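Local coordinates for protein acyl-CoA dehydrogenase (Bacillus anthracis, PDB 3OWA) that binds FAD and, as in other acyl-CoA dehydrogenases, probably oxidises acyl-CoA thioesters to the corresponding trans-2-enoyl-CoA, at residues A[165-170]-A[198-203]; A[282-287]-A[312-317]; A[288-293]-A[381-386]. One frame throughout, in Å; residues are numbered along the deposited sequence.

Interaction 1: A[165-170]-A[198-203]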
loop_
_atom_site.group_PDB
_atom_site.type_symbol
_atom_site.label_atom_id
_atom_site.label_comp_id
_atom_site.label_asym_id
_atom_site.label_seq_id
_atom_site.Cartn_x
_atom_site.Cartn_y
_atom_site.Cartn_z
ATOM N N ALA A 165 -18.030 17.836 17.934
ATOM C CA ALA A 165 -18.109 19.142 17.256
ATOM C C ALA A 165 -18.192 20.289 18.266
ATOM O O ALA A 165 -18.906 20.205 19.275
ATOM C CB ALA A 165 -19.293 19.190 16.324
ATOM N N LYS A 166 -17.449 21.350 17.995
ATOM C CA LYS A 166 -17.437 22.559 18.847
ATOM C C LYS A 166 -18.210 23.755 18.224
ATOM O O LYS A 166 -18.444 24.761 18.894
ATOM C CB LYS A 166 -15.996 22.950 19.110
ATOM C CG LYS A 166 -15.340 22.134 20.226
ATOM C CD LYS A 166 -13.837 22.446 20.285
ATOM C CE LYS A 166 -13.074 21.481 21.226
ATOM N NZ LYS A 166 -13.341 21.707 22.678
ATOM N N THR A 167 -18.613 23.655 16.955
ATOM C CA THR A 167 -19.526 24.661 16.387
ATOM C C THR A 167 -20.828 24.788 17.210
ATOM O O THR A 167 -21.513 23.797 17.489
ATOM C CB THR A 167 -19.877 24.318 14.906
ATOM O OG1 THR A 167 -18.661 24.281 14.152
ATOM C CG2 THR A 167 -20.839 25.354 14.254
ATOM N N THR A 168 -21.166 26.021 17.575
ATOM C CA THR A 168 -22.356 26.317 18.362
ATOM C C THR A 168 -23.464 26.982 17.554
ATOM O O THR A 168 -23.218 27.595 16.493
ATOM C CB THR A 168 -22.010 27.252 19.516
ATOM O OG1 THR A 168 -21.455 28.453 18.982
ATOM C CG2 THR A 168 -20.996 26.590 20.437
ATOM N N ALA A 169 -24.678 26.878 18.077
ATOM C CA ALA A 169 -25.851 27.482 17.491
ATOM C C ALA A 169 -26.732 28.019 18.622
ATOM O O ALA A 169 -27.042 27.299 19.603
ATOM C CB ALA A 169 -26.614 26.495 16.618
ATOM N N ARG A 170 -27.140 29.263 18.495
ATOM C CA ARG A 170 -27.929 29.920 19.511
ATOM C C ARG A 170 -29.022 30.736 18.876
ATOM O O ARG A 170 -28.782 31.484 17.981
ATOM C CB ARG A 170 -27.054 30.810 20.365
ATOM C CG ARG A 170 -27.722 32.108 20.730
ATOM C CD ARG A 170 -26.751 33.240 21.001
ATOM N NE ARG A 170 -26.947 34.405 20.141
ATOM C CZ ARG A 170 -25.960 35.047 19.538
ATOM N NH1 ARG A 170 -26.207 36.097 18.794
ATOM N NH2 ARG A 170 -24.719 34.638 19.683
ATOM N N VAL A 198 -25.043 21.296 7.904
ATOM C CA VAL A 198 -24.052 21.614 8.935
ATOM C C VAL A 198 -24.484 21.080 10.314
ATOM O O VAL A 198 -25.618 21.261 10.727
ATOM C CB VAL A 198 -23.924 23.135 9.060
ATOM C CG1 VAL A 198 -22.959 23.503 10.180
ATOM C CG2 VAL A 198 -23.518 23.781 7.683
ATOM N N TYR A 199 -23.570 20.482 11.066
ATOM C CA TYR A 199 -23.906 20.016 12.407
ATOM C C TYR A 199 -23.310 20.963 13.405
ATOM O O TYR A 199 -22.158 21.382 13.234
ATOM C CB TYR A 199 -23.263 18.651 12.621
ATOM C CG TYR A 199 -23.938 17.545 11.869
ATOM C CD1 TYR A 199 -24.942 16.772 12.482
ATOM C CD2 TYR A 199 -23.555 17.225 10.568
ATOM C CE1 TYR A 199 -25.548 15.707 11.800
ATOM C CE2 TYR A 199 -24.168 16.165 9.886
ATOM C CZ TYR A 199 -25.145 15.414 10.495
ATOM O OH TYR A 199 -25.701 14.347 9.779
ATOM N N ALA A 200 -24.083 21.313 14.450
ATOM C CA ALA A 200 -23.650 22.282 15.456
ATOM C C ALA A 200 -24.377 21.951 16.754
ATOM O O ALA A 200 -25.406 21.284 16.715
ATOM C CB ALA A 200 -23.991 23.711 15.038
ATOM N N LYS A 201 -23.860 22.412 17.885
ATOM C CA LYS A 201 -24.530 22.156 19.160
ATOM C C LYS A 201 -25.322 23.375 19.618
ATOM O O LYS A 201 -24.738 24.410 19.916
ATOM C CB LYS A 201 -23.542 21.705 20.245
ATOM C CG LYS A 201 -22.914 20.366 19.947
ATOM C CD LYS A 201 -21.938 19.944 21.052
ATOM C CE LYS A 201 -21.377 18.554 20.734
ATOM N NZ LYS A 201 -20.490 18.074 21.858
ATOM N N ILE A 202 -26.655 23.239 19.644
ATOM C CA ILE A 202 -27.545 24.303 20.141
ATOM C C ILE A 202 -27.224 24.600 21.596
ATOM O O ILE A 202 -27.162 23.688 22.381
ATOM C CB ILE A 202 -29.026 23.956 19.924
ATOM C CG1 ILE A 202 -29.300 23.940 18.411
ATOM C CG2 ILE A 202 -29.943 24.979 20.664
ATOM C CD1 ILE A 202 -30.594 23.305 17.976
ATOM N N ASP A 203 -26.970 25.870 21.916
ATOM C CA ASP A 203 -26.467 26.303 23.231
ATOM C C ASP A 203 -25.205 25.570 23.663
ATOM O O ASP A 203 -24.898 25.498 24.847
ATOM C CB ASP A 203 -27.555 26.189 24.324
ATOM C CG ASP A 203 -28.807 26.989 23.986
ATOM O OD1 ASP A 203 -29.902 26.561 24.412
ATOM O OD2 ASP A 203 -28.706 28.027 23.281
HETATM O O HOH W 1 -18.336 19.586 21.853
#
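With its CG anti to the carbonyl carbon (chi1 -66°) and the rest of the side chain extended, Lys201 passes Ala165 O, its CE 3.3 Å from that oxygen. A water links the amine to the same atom: it accepts from Lys201 NZ at 2.6 Å and donates to Ala165 O. The amine also makes a weak bond to Leu163 O, so that it has both the water and a backbone oxygen as partners. Thr167 OG1 is anti to the carbonyl carbon (chi1 -59°), which leaves CG2 anti to the backbone N; this methyl meets Ala200 CB at 3.6 Å, while the hydroxyl OG1 bonds to Glu155.

The segments are held by three backbone hydrogen bonds of a parallel beta pairing. Lys201 N donates to Thr167 O at 2.8 Å. Lys201 O accepts from Ala169 N at 3.1 Å, and Thr168 CA approaches the same oxygen. Ala169 O then receives Asp203 N at 2.7 Å, as the second strand ends. The short strand axes cross at 57°, in keeping with a strongly twisted, curled sheet.

The methyl of Ala169 packs against Ala200 CB and, at 4.1 Å, Ile202 CG1. Ala169 and Ile202, both buried, share one face of the sheet, and Thr168 and Lys201 the other.

This pairing belongs to the beta-barrel middle domain of the acyl-CoA dehydrogenase fold. Strand 177-188 pairs antiparallel with 168-171. Strand 149-152 runs parallel along the same edge of 195-202 that 168-171 uses, and strand 206-213 pairs antiparallel with its other edge. Phe210 of strand 206-213 touches Ala169 and Ile202, and the Tyr199 hydroxyl bonds to Tyr151.

Interaction 2: A[282-287]-A[312-317]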
loop_
_atom_site.group_PDB
_atom_site.type_symbol
_atom_site.label_atom_id
_atom_site.label_comp_id
_atom_site.label_asym_id
_atom_site.label_seq_id
_atom_site.Cartn_x
_atom_site.Cartn_y
_atom_site.Cartn_z
ATOM N N ARG A 282 -11.411 -0.699 -13.312
ATOM C CA ARG A 282 -10.682 0.109 -14.274
ATOM C C ARG A 282 -9.157 -0.158 -14.179
ATOM O O ARG A 282 -8.450 -0.201 -15.197
ATOM C CB ARG A 282 -10.976 1.604 -14.021
ATOM C CG ARG A 282 -10.244 2.539 -14.957
ATOM C CD ARG A 282 -10.628 2.263 -16.444
ATOM N NE ARG A 282 -9.882 3.189 -17.284
ATOM C CZ ARG A 282 -9.836 3.130 -18.610
ATOM N NH1 ARG A 282 -9.105 4.025 -19.281
ATOM N NH2 ARG A 282 -10.500 2.171 -19.262
ATOM N N ALA A 283 -8.653 -0.316 -12.954
ATOM C CA ALA A 283 -7.250 -0.628 -12.766
ATOM C C ALA A 283 -6.906 -1.981 -13.422
ATOM O O ALA A 283 -5.844 -2.127 -14.022
ATOM C CB ALA A 283 -6.894 -0.678 -11.249
ATOM N N VAL A 284 -7.779 -2.974 -13.271
ATOM C CA VAL A 284 -7.539 -4.259 -13.922
ATOM C C VAL A 284 -7.424 -4.048 -15.434
ATOM O O VAL A 284 -6.488 -4.522 -16.067
ATOM C CB VAL A 284 -8.619 -5.289 -13.585
ATOM C CG1 VAL A 284 -8.497 -6.548 -14.537
ATOM C CG2 VAL A 284 -8.501 -5.761 -12.106
ATOM N N GLU A 285 -8.370 -3.294 -15.982
ATOM C CA GLU A 285 -8.454 -3.060 -17.405
ATOM C C GLU A 285 -7.222 -2.370 -17.988
ATOM O O GLU A 285 -6.628 -2.847 -18.957
ATOM C CB GLU A 285 -9.710 -2.239 -17.715
ATOM C CG GLU A 285 -9.852 -1.907 -19.193
ATOM C CD GLU A 285 -11.160 -1.150 -19.541
ATOM O OE1 GLU A 285 -11.547 -1.230 -20.737
ATOM O OE2 GLU A 285 -11.774 -0.472 -18.647
ATOM N N ILE A 286 -6.821 -1.251 -17.395
ATOM C CA ILE A 286 -5.656 -0.542 -17.915
ATOM C C ILE A 286 -4.335 -1.295 -17.702
ATOM O O ILE A 286 -3.429 -1.187 -18.510
ATOM C CB ILE A 286 -5.583 0.928 -17.461
ATOM C CG1 ILE A 286 -5.245 1.018 -15.980
ATOM C CG2 ILE A 286 -6.900 1.611 -17.781
ATOM C CD1 ILE A 286 -5.352 2.465 -15.445
ATOM N N SER A 287 -4.268 -2.108 -16.654
ATOM C CA SER A 287 -3.118 -2.930 -16.410
ATOM C C SER A 287 -3.038 -4.065 -17.412
ATOM O O SER A 287 -1.945 -4.406 -17.843
ATOM C CB SER A 287 -3.132 -3.490 -14.973
ATOM O OG SER A 287 -3.173 -2.412 -14.062
ATOM N N ALA A 312 -4.302 -11.799 -11.854
ATOM C CA ALA A 312 -5.261 -12.746 -11.289
ATOM C C ALA A 312 -5.658 -12.410 -9.845
ATOM O O ALA A 312 -6.823 -12.588 -9.471
ATOM C CB ALA A 312 -4.706 -14.193 -11.379
ATOM N N ASN A 313 -4.701 -11.963 -9.030
ATOM C CA ASN A 313 -5.003 -11.568 -7.673
ATOM C C ASN A 313 -5.922 -10.356 -7.698
ATOM O O ASN A 313 -6.917 -10.303 -6.984
ATOM C CB ASN A 313 -3.715 -11.226 -6.893
ATOM C CG ASN A 313 -2.889 -12.448 -6.544
ATOM O OD1 ASN A 313 -3.398 -13.557 -6.510
ATOM N ND2 ASN A 313 -1.584 -12.231 -6.263
HETATM N N MSE A 314 -5.603 -9.407 -8.571
HETATM C CA MSE A 314 -6.377 -8.172 -8.687
HETATM C C MSE A 314 -7.815 -8.497 -9.076
HETATM O O MSE A 314 -8.750 -7.975 -8.461
HETATM C CB MSE A 314 -5.769 -7.245 -9.723
HETATM C CG MSE A 314 -4.400 -6.671 -9.272
HETATM SE SE MSE A 314 -3.431 -6.037 -10.848
HETATM C CE MSE A 314 -4.471 -4.463 -11.242
ATOM N N ALA A 315 -7.961 -9.363 -10.078
ATOM C CA ALA A 315 -9.287 -9.704 -10.606
ATOM C C ALA A 315 -10.117 -10.533 -9.621
ATOM O O ALA A 315 -11.321 -10.354 -9.533
ATOM C CB ALA A 315 -9.157 -10.403 -11.891
ATOM N N ALA A 316 -9.466 -11.440 -8.891
ATOM C CA ALA A 316 -10.177 -12.280 -7.938
ATOM C C ALA A 316 -10.684 -11.503 -6.729
ATOM O O ALA A 316 -11.800 -11.701 -6.285
ATOM C CB ALA A 316 -9.331 -13.459 -7.508
ATOM N N LYS A 317 -9.839 -10.647 -6.171
ATOM C CA LYS A 317 -10.297 -9.682 -5.158
ATOM C C LYS A 317 -11.419 -8.794 -5.645
ATOM O O LYS A 317 -12.373 -8.579 -4.918
ATOM C CB LYS A 317 -9.116 -8.820 -4.682
ATOM C CG LYS A 317 -8.042 -9.641 -3.957
ATOM C CD LYS A 317 -6.879 -8.685 -3.633
ATOM C CE LYS A 317 -5.659 -9.426 -3.090
ATOM N NZ LYS A 317 -5.972 -10.030 -1.719
#
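Met314, modelled as selenomethionine, carries most of the contact with Ala283, Val284 and Ser287. Its root meets the valine: Met314 CB lies 3.9 Å from Val284 CG2, and the two side chains slide past each other in opposite directions. Farther out, the chain bends at its last torsion (chi3 72°), which turns the terminal methyl onto the facing helix. There Met314 CE comes to rest 3.7 Å from Ser287 OG, and Ala283 O lies only slightly farther off.

That methyl therefore covers a small polar cluster rather than an apolar surface. The serine hydroxyl donates back along its own helix, Ser287 OG to Ala283 O at 2.7 Å, while Ser287 N reaches the same oxygen at 3.1 Å from the opposite face of the carbonyl plane. Two bonds thus grip the buried oxygen, and the hydroxyl is turned inward to its own backbone and makes only van der Waals contact with Met314. Beyond the segments, Tyr374 and Glu378 of helix 358-383 also touch Met314.

Next in sequence, Ala315 has its CA closest to that of Val284, 6.6 Å away, and its backbone N sits near Val284 CG2. Ile589 of helix 578-592 packs on both Val284 and Ala315, closing this side of the seam.

The two short helix axes approach to 9.9 Å at 154°, nearly antiparallel. Such side-by-side packing of long antiparallel helices, here 257-293 and 305-336, is characteristic of the C-terminal helical bundle of acyl-CoA dehydrogenases.

Interaction 3: A[288-293]-A[381-386]. With FAD (flavin-adenine dinucleotide), chain J.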
loop_
_atom_site.group_PDB
_atom_site.type_symbol
_atom_site.label_atom_id
_atom_site.label_comp_id
_atom_site.label_asym_id
_atom_site.label_seq_id
_atom_site.Cartn_x
_atom_site.Cartn_y
_atom_site.Cartn_z
ATOM N N ALA A 288 -4.178 -4.643 -17.778
ATOM C CA ALA A 288 -4.191 -5.755 -18.719
ATOM C C ALA A 288 -3.849 -5.216 -20.090
ATOM O O ALA A 288 -3.062 -5.833 -20.813
ATOM C CB ALA A 288 -5.557 -6.427 -18.735
ATOM N N GLN A 289 -4.396 -4.062 -20.450
ATOM C CA GLN A 289 -4.050 -3.455 -21.744
ATOM C C GLN A 289 -2.558 -3.111 -21.789
ATOM O O GLN A 289 -1.908 -3.361 -22.794
ATOM C CB GLN A 289 -4.867 -2.190 -22.038
ATOM C CG GLN A 289 -6.357 -2.346 -21.993
ATOM C CD GLN A 289 -7.103 -1.008 -22.168
ATOM O OE1 GLN A 289 -6.702 0.047 -21.644
ATOM N NE2 GLN A 289 -8.196 -1.058 -22.910
ATOM N N TYR A 290 -2.021 -2.546 -20.707
ATOM C CA TYR A 290 -0.597 -2.211 -20.660
ATOM C C TYR A 290 0.296 -3.443 -20.790
ATOM O O TYR A 290 1.247 -3.419 -21.562
ATOM C CB TYR A 290 -0.224 -1.419 -19.382
ATOM C CG TYR A 290 1.163 -0.885 -19.494
ATOM C CD1 TYR A 290 2.236 -1.521 -18.840
ATOM C CD2 TYR A 290 1.435 0.239 -20.299
ATOM C CE1 TYR A 290 3.521 -1.058 -18.975
ATOM C CE2 TYR A 290 2.729 0.728 -20.427
ATOM C CZ TYR A 290 3.773 0.078 -19.761
ATOM O OH TYR A 290 5.066 0.535 -19.896
ATOM N N ALA A 291 -0.026 -4.509 -20.054
ATOM C CA ALA A 291 0.736 -5.761 -20.092
ATOM C C ALA A 291 0.805 -6.391 -21.496
ATOM O O ALA A 291 1.852 -6.899 -21.885
ATOM C CB ALA A 291 0.192 -6.785 -19.082
ATOM N N ASN A 292 -0.290 -6.327 -22.248
ATOM C CA ASN A 292 -0.296 -6.796 -23.648
ATOM C C ASN A 292 0.553 -5.950 -24.603
ATOM O O ASN A 292 1.003 -6.456 -25.616
ATOM C CB ASN A 292 -1.724 -6.866 -24.207
ATOM C CG ASN A 292 -2.501 -8.098 -23.725
ATOM O OD1 ASN A 292 -3.726 -8.066 -23.652
ATOM N ND2 ASN A 292 -1.803 -9.171 -23.408
ATOM N N GLN A 293 0.760 -4.667 -24.307
ATOM C CA GLN A 293 1.499 -3.820 -25.263
ATOM C C GLN A 293 2.975 -3.645 -24.909
ATOM O O GLN A 293 3.816 -3.536 -25.804
ATOM C CB GLN A 293 0.836 -2.451 -25.463
ATOM C CG GLN A 293 -0.578 -2.500 -26.090
ATOM C CD GLN A 293 -0.628 -3.111 -27.481
ATOM O OE1 GLN A 293 -1.337 -4.099 -27.716
ATOM N NE2 GLN A 293 0.112 -2.518 -28.418
ATOM N N GLN A 381 2.885 -1.126 -10.233
ATOM C CA GLN A 381 4.031 -2.002 -10.379
ATOM C C GLN A 381 4.073 -2.629 -11.786
ATOM O O GLN A 381 5.131 -2.734 -12.405
ATOM C CB GLN A 381 4.008 -3.143 -9.340
ATOM C CG GLN A 381 5.341 -3.859 -9.197
ATOM C CD GLN A 381 6.379 -2.944 -8.548
ATOM O OE1 GLN A 381 6.003 -1.918 -8.003
ATOM N NE2 GLN A 381 7.696 -3.282 -8.647
ATOM N N ILE A 382 2.929 -3.047 -12.278
ATOM C CA ILE A 382 2.871 -3.577 -13.661
ATOM C C ILE A 382 3.356 -2.546 -14.718
ATOM O O ILE A 382 3.978 -2.907 -15.726
ATOM C CB ILE A 382 1.432 -4.018 -14.002
ATOM C CG1 ILE A 382 1.114 -5.349 -13.332
ATOM C CG2 ILE A 382 1.228 -4.220 -15.534
ATOM C CD1 ILE A 382 -0.356 -5.663 -13.330
ATOM N N HIS A 383 3.071 -1.267 -14.483
ATOM C CA HIS A 383 3.496 -0.184 -15.394
ATOM C C HIS A 383 4.972 0.183 -15.185
ATOM O O HIS A 383 5.576 0.830 -16.018
ATOM C CB HIS A 383 2.638 1.105 -15.188
ATOM C CG HIS A 383 1.278 1.050 -15.828
ATOM N ND1 HIS A 383 0.218 0.353 -15.283
ATOM C CD2 HIS A 383 0.809 1.617 -16.973
ATOM C CE1 HIS A 383 -0.844 0.482 -16.078
ATOM N NE2 HIS A 383 -0.515 1.272 -17.084
ATOM N N GLY A 384 5.569 -0.247 -14.075
ATOM C CA GLY A 384 6.947 0.146 -13.809
ATOM C C GLY A 384 7.075 1.644 -13.569
ATOM O O GLY A 384 6.185 2.273 -12.987
ATOM N N GLY A 385 8.163 2.234 -14.058
ATOM C CA GLY A 385 8.415 3.686 -13.912
ATOM C C GLY A 385 7.300 4.531 -14.526
ATOM O O GLY A 385 7.083 5.638 -14.083
ATOM N N TYR A 386 6.580 4.012 -15.541
ATOM C CA TYR A 386 5.445 4.771 -16.089
ATOM C C TYR A 386 4.325 4.965 -15.056
ATOM O O TYR A 386 3.595 5.977 -15.090
ATOM C CB TYR A 386 4.923 4.089 -17.380
ATOM C CG TYR A 386 6.060 3.917 -18.377
ATOM C CD1 TYR A 386 6.368 4.947 -19.293
ATOM C CD2 TYR A 386 6.846 2.746 -18.400
ATOM C CE1 TYR A 386 7.423 4.831 -20.220
ATOM C CE2 TYR A 386 7.935 2.620 -19.316
ATOM C CZ TYR A 386 8.201 3.671 -20.244
ATOM O OH TYR A 386 9.256 3.573 -21.146
HETATM P PA FAD J . 9.569 -2.462 -17.179
HETATM O O1A FAD J . 8.730 -2.316 -18.438
HETATM O O2A FAD J . 10.951 -2.941 -17.424
HETATM O O5B FAD J . 8.752 -3.411 -16.203
HETATM C C5B FAD J . 7.353 -3.403 -16.195
HETATM C C4B FAD J . 6.846 -4.482 -15.263
HETATM O O4B FAD J . 7.183 -5.756 -15.802
HETATM C C3B FAD J . 7.479 -4.388 -13.871
HETATM O O3B FAD J . 6.541 -4.838 -12.933
HETATM C C2B FAD J . 8.576 -5.445 -13.957
HETATM O O2B FAD J . 8.907 -5.972 -12.703
HETATM C C1B FAD J . 7.925 -6.499 -14.855
HETATM N N9A FAD J . 8.926 -7.346 -15.544
HETATM C C8A FAD J . 9.863 -6.965 -16.483
HETATM N N7A FAD J . 10.566 -8.061 -16.882
HETATM C C5A FAD J . 10.074 -9.130 -16.215
HETATM C C6A FAD J . 10.409 -10.484 -16.204
HETATM N N6A FAD J . 11.489 -10.932 -16.860
HETATM N N1A FAD J . 9.696 -11.335 -15.385
HETATM C C2A FAD J . 8.676 -10.867 -14.576
HETATM N N3A FAD J . 8.349 -9.527 -14.605
HETATM C C4A FAD J . 9.040 -8.680 -15.380
HETATM N N1 FAD J . 17.555 4.763 -14.962
HETATM C C2 FAD J . 18.873 5.083 -15.099
HETATM O O2 FAD J . 19.591 4.323 -15.747
HETATM N N3 FAD J . 19.385 6.244 -14.539
HETATM C C4 FAD J . 18.589 7.103 -13.819
HETATM O O4 FAD J . 19.078 8.128 -13.329
HETATM C C4X FAD J . 17.250 6.770 -13.658
HETATM N N5 FAD J . 16.407 7.601 -12.938
HETATM C C5X FAD J . 15.066 7.307 -12.832
HETATM C C6 FAD J . 14.212 8.199 -12.174
HETATM C C7 FAD J . 12.857 7.891 -12.090
HETATM C C7M FAD J . 11.919 8.820 -11.353
HETATM C C8 FAD J . 12.380 6.720 -12.686
HETATM C C8M FAD J . 10.937 6.325 -12.626
HETATM C C9 FAD J . 13.231 5.829 -13.332
HETATM C C9A FAD J . 14.576 6.132 -13.434
HETATM N N10 FAD J . 15.429 5.251 -14.087
HETATM C C10 FAD J . 16.745 5.595 -14.238
HETATM C "C1'" FAD J . 14.920 3.992 -14.734
HETATM C "C2'" FAD J . 14.226 3.092 -13.683
HETATM O "O2'" FAD J . 15.045 2.594 -12.607
HETATM C "C3'" FAD J . 13.384 2.031 -14.415
HETATM O "O3'" FAD J . 12.020 2.381 -14.336
HETATM C "C4'" FAD J . 13.596 0.671 -13.822
HETATM O "O4'" FAD J . 14.981 0.384 -13.910
HETATM C "C5'" FAD J . 12.352 -0.331 -14.634
HETATM O "O5'" FAD J . 12.083 -0.190 -15.967
HETATM P P FAD J . 10.650 0.121 -16.659
HETATM O O1P FAD J . 10.092 1.274 -15.851
HETATM O O2P FAD J . 10.675 0.434 -18.102
HETATM O O3P FAD J . 9.680 -1.091 -16.338
HETATM O O HOH W 2 6.601 -0.595 -18.118
#
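Aromatic stacking between Tyr290 and His383 dominates the contact. The rings form an offset stack with centroids 4.3 Å apart and planes inclined at 22°; His383 CD2 lies over one face of the tyrosine, displaced toward its rim. Tyr290 CG is anti to the backbone N (chi1 -170°), which points CG toward the other helix. A CH-pi contact adds to the stack, Tyr290 CB sitting 4.0 Å from the centroid of the imidazole, over its face. On the imidazole itself, ND1 is bonded to Gly379 O, which helps to set the rotation of the ring against the tyrosine.

Apolar contacts are looser. Ile382 CG2 approaches Tyr290 CD1 at 4.4 Å and also brushes Ala291 CB.

The tyrosine hydroxyl makes a separate, close contact: Tyr290 OH comes within 3.2 Å of Tyr386 CD2, the two side chains crossing at about a right angle.

Polar links run through water and cofactor. Tyr290 OH donates to a water in the plane of its ring at 2.6 Å; this water in turn donates to His383 O and, at 2.8 Å, to FAD O1A, tying the tyrosine to the pyrophosphate. Directly, the ribose hydroxyl FAD O3B donates to Gln381 O at 2.6 Å, and Gly385 N donates to FAD O1P at 2.8 Å. Gly384, with positive phi, and Gly385 bring the backbone close to the cofactor, with no room for a side chain there.

The site joins the C-terminal end of helix 257-293 to the end of helix 358-383. Ile307 of helix 305-336 packs on Ala291 and Ile382, helix 578-592 covers Ala288 and Ala291, and the second subunit meets Gln381 and Tyr386, bonding the latter's hydroxyl through its Gln185.

Interactions 2 and 3 are neighbours in the C-terminal helical domain, their centres about 12 Å apart. Both use helix 257-293, and they touch directly: Ile382 CD1 packs on Ser287 CB at 3.9 Å and on Met314 SE, linking the helix seam to the wall of the FAD pocket. Interaction 1 lies in the middle domain, on the opposite side of the chain's centre and about 51 Å from interaction 3, centre to centre. The dimer brings the two domains to one cofactor: the FAD held at 381-386 is also bonded by Tyr151, Thr154 and Ser160 of the second subunit, while the side chain of Tyr199 in interaction 1 lies about 7 Å from the other bound FAD.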